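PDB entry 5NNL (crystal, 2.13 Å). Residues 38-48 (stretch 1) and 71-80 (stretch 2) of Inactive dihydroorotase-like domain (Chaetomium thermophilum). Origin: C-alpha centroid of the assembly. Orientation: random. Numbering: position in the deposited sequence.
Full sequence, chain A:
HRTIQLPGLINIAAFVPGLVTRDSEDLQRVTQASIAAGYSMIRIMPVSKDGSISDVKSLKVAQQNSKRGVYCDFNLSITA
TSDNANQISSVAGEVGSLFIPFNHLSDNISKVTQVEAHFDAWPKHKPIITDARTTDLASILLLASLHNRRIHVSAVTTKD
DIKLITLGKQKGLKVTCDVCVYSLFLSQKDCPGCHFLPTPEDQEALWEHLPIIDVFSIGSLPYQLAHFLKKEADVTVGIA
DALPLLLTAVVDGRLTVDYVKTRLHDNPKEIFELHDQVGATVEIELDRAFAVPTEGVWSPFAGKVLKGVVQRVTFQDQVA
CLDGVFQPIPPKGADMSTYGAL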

ATOM      1  N   GLY A  38     -12.131   5.693   3.490  1.00 26.52           N
ATOM      2  CA  GLY A  38     -12.692   5.329   2.205  1.00 25.64           C
ATOM      3  C   GLY A  38     -12.124   4.065   1.598  1.00 26.14           C
ATOM      4  O   GLY A  38     -12.510   3.714   0.476  1.00 25.62           O
ATOM      5  N   TYR A  39     -11.229   3.368   2.293  1.00 23.79           N
ATOM      6  CA  TYR A  39     -10.626   2.143   1.781  1.00 27.26           C
ATOM      7  C   TYR A  39     -11.430   0.953   2.296  1.00 29.01           C
ATOM      8  O   TYR A  39     -11.374   0.627   3.486  1.00 30.05           O
ATOM      9  CB  TYR A  39      -9.161   2.049   2.207  1.00 27.02           C
ATOM     10  CG  TYR A  39      -8.351   3.271   1.836  1.00 27.39           C
ATOM     11  CD1 TYR A  39      -7.934   3.482   0.527  1.00 26.59           C
ATOM     12  CD2 TYR A  39      -8.015   4.221   2.790  1.00 28.10           C
ATOM     13  CE1 TYR A  39      -7.203   4.605   0.178  1.00 26.05           C
ATOM     14  CE2 TYR A  39      -7.279   5.346   2.453  1.00 28.00           C
ATOM     15  CZ  TYR A  39      -6.877   5.533   1.142  1.00 27.02           C
ATOM     16  OH  TYR A  39      -6.146   6.649   0.789  1.00 27.93           O
ATOM     17  N   SER A  40     -12.180   0.309   1.402  1.00 28.84           N
ATOM     18  CA  SER A  40     -12.946  -0.883   1.747  1.00 31.51           C
ATOM     19  C   SER A  40     -12.173  -2.173   1.504  1.00 32.91           C
ATOM     20  O   SER A  40     -12.692  -3.253   1.802  1.00 32.78           O
ATOM     21  CB  SER A  40     -14.259  -0.914   0.955  1.00 33.30           C
ATOM     22  OG  SER A  40     -14.017  -0.975  -0.441  1.00 32.27           O
ATOM     23  N   MET A  41     -10.956  -2.084   0.969  1.00 30.62           N
ATOM     24  CA  MET A  41     -10.121  -3.248   0.703  1.00 30.90           C
ATOM     25  C   MET A  41      -8.668  -2.832   0.847  1.00 31.13           C
ATOM     26  O   MET A  41      -8.241  -1.856   0.223  1.00 28.27           O
ATOM     27  CB  MET A  41     -10.368  -3.801  -0.704  1.00 33.09           C
ATOM     28  CG  MET A  41     -10.957  -5.201  -0.745  1.00 40.83           C
ATOM     29  SD  MET A  41      -9.815  -6.475  -0.172  1.00 45.62           S
ATOM     30  CE  MET A  41      -9.847  -7.593  -1.569  1.00 49.12           C
ATOM     31  N   ILE A  42      -7.913  -3.571   1.653  1.00 30.91           N
ATOM     32  CA  ILE A  42      -6.504  -3.271   1.882  1.00 28.89           C
ATOM     33  C   ILE A  42      -5.703  -4.562   1.829  1.00 29.89           C
ATOM     34  O   ILE A  42      -6.141  -5.604   2.330  1.00 32.95           O
ATOM     35  CB  ILE A  42      -6.277  -2.549   3.230  1.00 29.33           C
ATOM     36  CG1 ILE A  42      -6.686  -3.438   4.408  1.00 29.77           C
ATOM     37  CG2 ILE A  42      -7.043  -1.237   3.257  1.00 31.97           C
ATOM     38  CD1 ILE A  42      -6.314  -2.866   5.772  1.00 30.74           C
ATOM     39  N   ARG A  43      -4.527  -4.491   1.213  1.00 28.55           N
ATOM     40  CA  ARG A  43      -3.536  -5.550   1.315  1.00 29.61           C
ATOM     41  C   ARG A  43      -2.617  -5.235   2.484  1.00 30.27           C
ATOM     42  O   ARG A  43      -2.091  -4.121   2.587  1.00 27.92           O
ATOM     43  CB  ARG A  43      -2.729  -5.687   0.024  1.00 30.80           C
ATOM     44  CG  ARG A  43      -1.463  -6.525   0.185  1.00 32.31           C
ATOM     45  CD  ARG A  43      -0.676  -6.676  -1.105  1.00 33.88           C
ATOM     46  NE  ARG A  43       0.618  -7.287  -0.828  1.00 32.78           N
ATOM     47  CZ  ARG A  43       1.656  -6.636  -0.307  1.00 34.48           C
ATOM     48  NH1 ARG A  43       1.563  -5.343  -0.015  1.00 33.43           N
ATOM     49  NH2 ARG A  43       2.791  -7.281  -0.075  1.00 32.39           N
ATOM     50  N   ILE A  44      -2.436  -6.212   3.361  1.00 29.30           N
ATOM     51  CA  ILE A  44      -1.626  -6.043   4.558  1.00 32.43           C
ATOM     52  C   ILE A  44      -0.171  -6.324   4.209  1.00 33.05           C
ATOM     53  O   ILE A  44       0.153  -7.382   3.655  1.00 32.35           O
ATOM     54  CB  ILE A  44      -2.117  -6.968   5.684  1.00 35.51           C
ATOM     55  CG1 ILE A  44      -3.629  -6.808   5.896  1.00 34.29           C
ATOM     56  CG2 ILE A  44      -1.367  -6.683   6.971  1.00 35.93           C
ATOM     57  CD1 ILE A  44      -4.068  -5.394   6.218  1.00 35.21           C
ATOM     58  N   MET A  45       0.701  -5.377   4.524  1.00 31.93           N
ATOM     59  CA  MET A  45       2.124  -5.540   4.254  1.00 33.42           C
ATOM     60  C   MET A  45       2.675  -6.667   5.119  1.00 35.09           C
ATOM     61  O   MET A  45       2.585  -6.590   6.351  1.00 32.70           O
ATOM     62  CB  MET A  45       2.871  -4.241   4.533  1.00 31.73           C
ATOM     63  CG  MET A  45       2.411  -3.071   3.668  1.00 31.56           C
ATOM     64  SD  MET A  45       3.306  -1.546   4.001  1.00 28.44           S
ATOM     65  CE  MET A  45       4.942  -1.984   3.420  1.00 31.17           C
ATOM     66  N   PRO A  46       3.251  -7.721   4.533  1.00 34.00           N
ATOM     67  CA  PRO A  46       3.711  -8.854   5.357  1.00 35.77           C
ATOM     68  C   PRO A  46       4.845  -8.508   6.311  1.00 36.75           C
ATOM     69  O   PRO A  46       5.066  -9.254   7.271  1.00 37.93           O
ATOM     70  CB  PRO A  46       4.149  -9.895   4.317  1.00 36.29           C
ATOM     71  CG  PRO A  46       4.441  -9.109   3.072  1.00 37.55           C
ATOM     72  CD  PRO A  46       3.527  -7.918   3.101  1.00 32.53           C
ATOM     73  N   VAL A  47       5.564  -7.412   6.088  1.00 37.32           N
ATOM     74  CA  VAL A  47       6.655  -6.993   6.960  1.00 36.85           C
ATOM     75  C   VAL A  47       6.109  -5.952   7.927  1.00 37.58           C
ATOM     76  O   VAL A  47       5.607  -4.902   7.507  1.00 37.90           O
ATOM     77  CB  VAL A  47       7.839  -6.441   6.148  1.00 38.65           C
ATOM     78  CG1 VAL A  47       8.912  -5.849   7.059  1.00 37.97           C
ATOM     79  CG2 VAL A  47       8.438  -7.542   5.265  1.00 37.17           C
ATOM     80  N   SER A  48       6.212  -6.234   9.222  1.00 38.96           N
ATOM     81  CA  SER A  48       5.689  -5.361  10.259  1.00 41.91           C
ATOM     82  C   SER A  48       6.847  -4.771  11.076  1.00 42.14           C
ATOM     83  O   SER A  48       7.999  -4.755  10.617  1.00 44.87           O
ATOM     84  CB  SER A  48       4.675  -6.149  11.098  1.00 42.27           C
ATOM     85  OG  SER A  48       5.215  -7.374  11.567  1.00 44.83           O
ATOM     86  N   TYR A  71     -13.070  -4.208   9.974  1.00 35.33           N
ATOM     87  CA  TYR A  71     -14.040  -3.235   9.494  1.00 34.58           C
ATOM     88  C   TYR A  71     -13.878  -2.903   8.020  1.00 33.10           C
ATOM     89  O   TYR A  71     -14.608  -2.051   7.505  1.00 32.84           O
ATOM     90  CB  TYR A  71     -13.950  -1.966  10.343  1.00 35.19           C
ATOM     91  CG  TYR A  71     -14.349  -2.230  11.772  1.00 39.40           C
ATOM     92  CD1 TYR A  71     -15.692  -2.310  12.135  1.00 40.25           C
ATOM     93  CD2 TYR A  71     -13.391  -2.438  12.754  1.00 38.71           C
ATOM     94  CE1 TYR A  71     -16.065  -2.565  13.441  1.00 40.93           C
ATOM     95  CE2 TYR A  71     -13.754  -2.694  14.064  1.00 40.10           C
ATOM     96  CZ  TYR A  71     -15.094  -2.760  14.400  1.00 42.13           C
ATOM     97  OH  TYR A  71     -15.471  -3.011  15.700  1.00 42.56           O
ATOM     98  N   CYS A  72     -12.938  -3.547   7.335  1.00 35.74           N
ATOM     99  CA  CYS A  72     -12.880  -3.558   5.884  1.00 34.39           C
ATOM    100  C   CYS A  72     -12.418  -4.948   5.467  1.00 33.01           C
ATOM    101  O   CYS A  72     -11.994  -5.753   6.299  1.00 31.99           O
ATOM    102  CB  CYS A  72     -11.951  -2.458   5.343  1.00 31.30           C
ATOM    103  SG  CYS A  72     -10.203  -2.658   5.754  1.00 30.44           S
ATOM    104  N   ASP A  73     -12.525  -5.243   4.174  1.00 30.48           N
ATOM    105  CA  ASP A  73     -11.984  -6.493   3.661  1.00 34.01           C
ATOM    106  C   ASP A  73     -10.473  -6.373   3.488  1.00 35.25           C
ATOM    107  O   ASP A  73      -9.920  -5.275   3.372  1.00 33.67           O
ATOM    108  CB  ASP A  73     -12.646  -6.866   2.335  1.00 37.85           C
ATOM    109  CG  ASP A  73     -14.127  -7.156   2.486  1.00 39.21           C
ATOM    110  OD1 ASP A  73     -14.564  -7.432   3.623  1.00 36.92           O
ATOM    111  OD2 ASP A  73     -14.851  -7.108   1.470  1.00 39.65           O
ATOM    112  N   PHE A  74      -9.797  -7.519   3.481  1.00 36.89           N
ATOM    113  CA  PHE A  74      -8.344  -7.486   3.435  1.00 33.04           C
ATOM    114  C   PHE A  74      -7.803  -8.785   2.862  1.00 39.70           C
ATOM    115  O   PHE A  74      -8.481  -9.815   2.833  1.00 41.41           O
ATOM    116  CB  PHE A  74      -7.749  -7.224   4.826  1.00 32.06           C
ATOM    117  CG  PHE A  74      -7.838  -8.394   5.760  1.00 40.00           C
ATOM    118  CD1 PHE A  74      -8.983  -8.616   6.511  1.00 37.44           C
ATOM    119  CD2 PHE A  74      -6.770  -9.266   5.899  1.00 39.35           C
ATOM    120  CE1 PHE A  74      -9.064  -9.692   7.375  1.00 41.67           C
ATOM    121  CE2 PHE A  74      -6.845 -10.340   6.760  1.00 41.35           C
ATOM    122  CZ  PHE A  74      -7.992 -10.555   7.499  1.00 42.13           C
ATOM    123  N   ASN A  75      -6.567  -8.699   2.383  1.00 36.40           N
ATOM    124  CA  ASN A  75      -5.774  -9.836   1.951  1.00 37.20           C
ATOM    125  C   ASN A  75      -4.485  -9.843   2.756  1.00 39.07           C
ATOM    126  O   ASN A  75      -3.915  -8.782   3.032  1.00 36.98           O
ATOM    127  CB  ASN A  75      -5.445  -9.750   0.456  1.00 40.58           C
ATOM    128  CG  ASN A  75      -6.190 -10.775  -0.375  1.00 44.35           C
ATOM    129  OD1 ASN A  75      -6.310 -11.939   0.010  1.00 46.42           O
ATOM    130  ND2 ASN A  75      -6.691 -10.344  -1.529  1.00 47.69           N
ATOM    131  N   LEU A  76      -4.039 -11.027   3.152  1.00 39.19           N
ATOM    132  CA  LEU A  76      -2.707 -11.158   3.714  1.00 39.00           C
ATOM    133  C   LEU A  76      -1.699 -11.394   2.595  1.00 32.15           C
ATOM    134  O   LEU A  76      -2.051 -11.620   1.434  1.00 34.10           O
ATOM    135  CB  LEU A  76      -2.649 -12.292   4.740  1.00 40.21           C
ATOM    136  CG  LEU A  76      -3.344 -12.040   6.082  1.00 42.84           C
ATOM    137  CD1 LEU A  76      -3.296 -13.291   6.949  1.00 40.66           C
ATOM    138  CD2 LEU A  76      -2.711 -10.868   6.820  1.00 40.23           C
ATOM    139  N   SER A  77      -0.426 -11.319   2.960  1.00 35.60           N
ATOM    140  CA  SER A  77       0.665 -11.553   2.032  1.00 34.05           C
ATOM    141  C   SER A  77       1.783 -12.220   2.817  1.00 35.72           C
ATOM    142  O   SER A  77       1.722 -12.323   4.044  1.00 36.27           O
ATOM    143  CB  SER A  77       1.124 -10.245   1.376  1.00 32.41           C
ATOM    144  OG  SER A  77       2.091 -10.470   0.363  1.00 35.07           O
ATOM    145  N   ILE A  78       2.810 -12.674   2.104  1.00 34.21           N
ATOM    146  CA  ILE A  78       3.901 -13.413   2.728  1.00 36.77           C
ATOM    147  C   ILE A  78       5.234 -12.947   2.158  1.00 34.89           C
ATOM    148  O   ILE A  78       5.350 -12.674   0.959  1.00 35.89           O
ATOM    149  CB  ILE A  78       3.723 -14.933   2.542  1.00 34.53           C
ATOM    150  CG1 ILE A  78       4.806 -15.682   3.309  1.00 38.36           C
ATOM    151  CG2 ILE A  78       3.731 -15.308   1.056  1.00 36.02           C
ATOM    152  CD1 ILE A  78       4.337 -17.039   3.833  1.00 40.79           C
ATOM    153  N   THR A  79       6.240 -12.876   3.028  1.00 35.89           N
ATOM    154  CA  THR A  79       7.567 -12.391   2.677  1.00 35.76           C
ATOM    155  C   THR A  79       8.470 -13.530   2.227  1.00 40.22           C
ATOM    156  O   THR A  79       8.496 -14.603   2.840  1.00 40.22           O
ATOM    157  CB  THR A  79       8.214 -11.701   3.877  1.00 38.19           C
ATOM    158  OG1 THR A  79       7.239 -10.899   4.549  1.00 39.77           O
ATOM    159  CG2 THR A  79       9.376 -10.829   3.442  1.00 40.60           C
ATOM    160  N   ALA A  80       9.232 -13.278   1.171  1.00 39.77           N
ATOM    161  CA  ALA A  80      10.225 -14.232   0.713  1.00 41.81           C
ATOM    162  C   ALA A  80      11.505 -14.092   1.527  1.00 43.99           C
ATOM    163  O   ALA A  80      11.866 -13.003   1.981  1.00 42.67           O
ATOM    164  CB  ALA A  80      10.524 -14.025  -0.772  1.00 37.17           C
TER
HETATM  165  O   HOH W   1       0.344  -9.628   5.156  1.00 34.24           O

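The two stretches pair as neighbouring parallel strands. Residues 41-44 run alongside 73-75 with an angle of 29° between their N-to-C directions and a closest axial approach of 4.7 Å, and the bridged pairs Met41-Asp73, Ile42-Phe74 and Arg43-Asn75 keep CA-CA distances of 4.8 to 4.9 Å. Together the stretches bury 672 Å².

Backbone hydrogen bonds alternate along this register. Asp73 N donates to Ser40 O (3.1 Å, 145° at the hydrogen), and Ile42 N donates to Asp73 O (3.1 Å, 151°). Asn75 N then reaches Ile42 O (3.1 Å, 156°), and Ile44 N reaches Asn75 O at 3.0 Å and 173°, the straightest of the set. Ile42 thus uses both its amide and its carbonyl on stretch 2, while Asp73 and Asn75 do the same in return. Two of these acceptors also receive CA-H...O contacts: Met41 CA lies 3.4 Å from Asp73 O, and Phe74 CA 3.1 Å from Ile42 O.

Beyond Asn75 the ladder is continued by solvent. Water 1 donates to Ile44 O (2.7 Å) and accepts from Ser77 N (2.9 Å), so a carbonyl and an amide that do not bond each other directly are both satisfied. Ile44 N and O are therefore both occupied, one by protein and one by water.

The side chains of Met41, Arg43, Asp73 and Asn75 share one face. Arg43 is extended, with chi1 to chi3 all t, which carries its guanidinium past Asn75 to Ser77; there NH2 makes a weak hydrogen bond to Ser77 OG (3.3 Å, 143°), with the hydroxyl at the guanidinium edge, near its plane. Arg43 NE and NH1, both Asp73 carboxylate oxygens and Asn75 OD1 find partners elsewhere in the structure, so these buried polar groups are not left unpaired. Met41 adds packing, its SD 3.8 Å from Asp73 CB.

Ile42 and Phe74 point to the other face, where contacts are apolar. Ile42 CG1 lies 3.8 Å from Cys72 SG and 4.0 Å from Phe74 CB; Ile44 CG1 approaches Phe74 CD2 at 4.0 Å, oblique to the ring, and Ile44 CB meets Leu76 CD2 at 4.1 Å. Branched and aromatic groups suit this buried, largely nonpolar setting.

Pro46 closes the contact. Pro46 has no amide hydrogen to donate, and its ring packs on stretch 2: Pro46 CB lies 3.4 Å from Ser77 O and 3.3 Å from Thr79 OG1, and Pro46 CD lies 3.8 Å from Ser77 CB. Val47 CG2 also packs 3.6 Å from Thr79 OG1, a hydroxyl hydrogen-bonded elsewhere.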